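PDB 4YHB: iron-chelator utilization protein, which binds FAD and, as a siderophore-interacting protein of the fuscachelin gene cluster, probably acts as a flavin-dependent reductase that releases iron from ferric siderophores. Local coordinates for residues R242-R246 and G247-E251. Sequence-based numbering, arbitrary orientation.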
loop_
_atom_site.group_PDB
_atom_site.type_symbol
_atom_site.label_atom_id
_atom_site.label_comp_id
_atom_site.label_asym_id
_atom_site.label_seq_id
_atom_site.Cartn_x
_atom_site.Cartn_y
_atom_site.Cartn_z
ATOM N N ARG A 242 12.267 22.671 -3.205
ATOM C CA ARG A 242 11.298 23.672 -3.622
ATOM C C ARG A 242 10.558 24.225 -2.407
ATOM O O ARG A 242 9.539 24.895 -2.533
ATOM C CB ARG A 242 10.334 23.087 -4.656
ATOM C CG ARG A 242 11.068 22.598 -5.908
ATOM C CD ARG A 242 10.142 22.031 -6.986
ATOM N NE ARG A 242 9.535 20.751 -6.623
ATOM C CZ ARG A 242 8.663 20.097 -7.388
ATOM N NH1 ARG A 242 8.302 20.596 -8.560
ATOM N NH2 ARG A 242 8.157 18.941 -6.986
ATOM N N GLY A 243 11.090 23.934 -1.224
ATOM C CA GLY A 243 10.605 24.535 0.005
ATOM C C GLY A 243 9.403 23.873 0.656
ATOM O O GLY A 243 8.805 24.437 1.573
ATOM N N LEU A 244 9.045 22.677 0.196
ATOM C CA LEU A 244 7.889 21.980 0.745
ATOM C C LEU A 244 8.261 21.252 2.028
ATOM O O LEU A 244 9.405 20.835 2.211
ATOM C CB LEU A 244 7.310 21.003 -0.277
ATOM C CG LEU A 244 6.809 21.646 -1.571
ATOM C CD1 LEU A 244 6.092 20.629 -2.446
ATOM C CD2 LEU A 244 5.899 22.819 -1.261
ATOM N N VAL A 245 7.285 21.107 2.915
ATOM C CA VAL A 245 7.529 20.522 4.225
ATOM C C VAL A 245 6.810 19.192 4.384
ATOM O O VAL A 245 5.605 19.099 4.156
ATOM C CB VAL A 245 7.086 21.480 5.355
ATOM C CG1 VAL A 245 7.271 20.827 6.724
ATOM C CG2 VAL A 245 7.855 22.788 5.268
ATOM N N ARG A 246 7.572 18.174 4.775
ATOM C CA ARG A 246 7.052 16.840 5.047
ATOM C C ARG A 246 5.914 16.883 6.056
ATOM O O ARG A 246 5.986 17.596 7.057
ATOM C CB ARG A 246 8.183 15.938 5.550
ATOM C CG ARG A 246 7.747 14.589 6.098
ATOM C CD ARG A 246 8.942 13.649 6.260
ATOM N NE ARG A 246 9.740 13.963 7.447
ATOM C CZ ARG A 246 10.792 14.781 7.463
ATOM N NH1 ARG A 246 11.199 15.382 6.348
ATOM N NH2 ARG A 246 11.443 14.996 8.599
ATOM N N GLY A 247 4.851 16.136 5.777
ATOM C CA GLY A 247 3.715 16.062 6.674
ATOM C C GLY A 247 2.673 17.117 6.370
ATOM O O GLY A 247 1.483 16.890 6.559
ATOM N N ARG A 248 3.124 18.270 5.886
ATOM C CA ARG A 248 2.221 19.367 5.564
ATOM C C ARG A 248 1.958 19.468 4.056
ATOM O O ARG A 248 0.810 19.550 3.627
ATOM C CB ARG A 248 2.789 20.688 6.087
ATOM C CG ARG A 248 1.822 21.863 5.993
ATOM C CD ARG A 248 2.499 23.170 6.396
ATOM N NE ARG A 248 3.511 23.579 5.425
ATOM C CZ ARG A 248 4.423 24.522 5.642
ATOM N NH1 ARG A 248 4.459 25.162 6.803
ATOM N NH2 ARG A 248 5.302 24.825 4.694
ATOM N N ASP A 249 3.025 19.461 3.264
ATOM C CA ASP A 249 2.907 19.613 1.816
ATOM C C ASP A 249 3.042 18.274 1.099
ATOM O O ASP A 249 2.471 18.063 0.022
ATOM C CB ASP A 249 3.967 20.583 1.292
ATOM C CG ASP A 249 3.919 21.927 1.989
ATOM O OD1 ASP A 249 2.802 22.448 2.210
ATOM O OD2 ASP A 249 5.001 22.454 2.322
ATOM N N PHE A 250 3.815 17.373 1.688
ATOM C CA PHE A 250 4.022 16.078 1.062
ATOM C C PHE A 250 4.253 14.954 2.050
ATOM O O PHE A 250 4.468 15.175 3.242
ATOM C CB PHE A 250 5.203 16.135 0.088
ATOM C CG PHE A 250 6.546 16.279 0.757
ATOM C CD1 PHE A 250 7.279 15.162 1.126
ATOM C CD2 PHE A 250 7.078 17.536 1.008
ATOM C CE1 PHE A 250 8.515 15.298 1.742
ATOM C CE2 PHE A 250 8.304 17.679 1.619
ATOM C CZ PHE A 250 9.029 16.560 1.986
ATOM N N GLU A 251 4.199 13.741 1.520
ATOM C CA GLU A 251 4.611 12.547 2.228
ATOM C C GLU A 251 5.330 11.673 1.214
ATOM O O GLU A 251 4.869 11.532 0.081
ATOM C CB GLU A 251 3.407 11.826 2.833
ATOM C CG GLU A 251 3.704 11.129 4.127
ATOM C CD GLU A 251 3.920 12.099 5.266
ATOM O OE1 GLU A 251 5.080 12.523 5.469
ATOM O OE2 GLU A 251 2.929 12.420 5.965
#
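Asp249 keeps its carboxylate beside its own backbone N (chi1 -55°), and from there OD2 reaches back to Val245 N; the phenyl of Phe250 stands between backbone N and carbonyl carbon (chi1 70°), which lays it against Leu244 and Arg246. Asp249 OD2 accepts from Val245 N at 2.7 Å, met on its anti side and somewhat out of the carboxylate plane. In return Asp249 N gives a nearly straight bond to Val245 O (2.8 Å), so backbone and side chain of one aspartate grip both polar atoms of Val245. Arg248 N approaches that same Val245 O from above the carbonyl plane, at 3.1 Å, making it a double acceptor. The guanidinium of Arg248 reaches the Asp249 carboxylate through a long salt bridge (Arg248 NH2 to Asp249 OD2, 3.4 Å) and a weak NE bond to OD1, while Val245 CG2 lies over one of its faces. The turn passes through Gly247 at positive phi, where a CB would clash with Arg246 O. Arg246 CA sits over one face of the Phe250 ring, 3.8 Å from its centroid, a CH-pi contact, and Leu244 CB packs on Phe250 CD2 (3.7 Å). Replacing Phe250 by alanine would probably cost Arg246 CA its CH-pi partner and open a gap beside Leu244 and Leu239. Gly243 closes helix 229-241 with a Schellman motif, and the turn is the helix-to-strand connection of a beta-alpha-beta crossover, leading into edge strand 250-256, where Phe250 touches Leu239 of that helix and Val223 of the adjacent parallel strand 221-226.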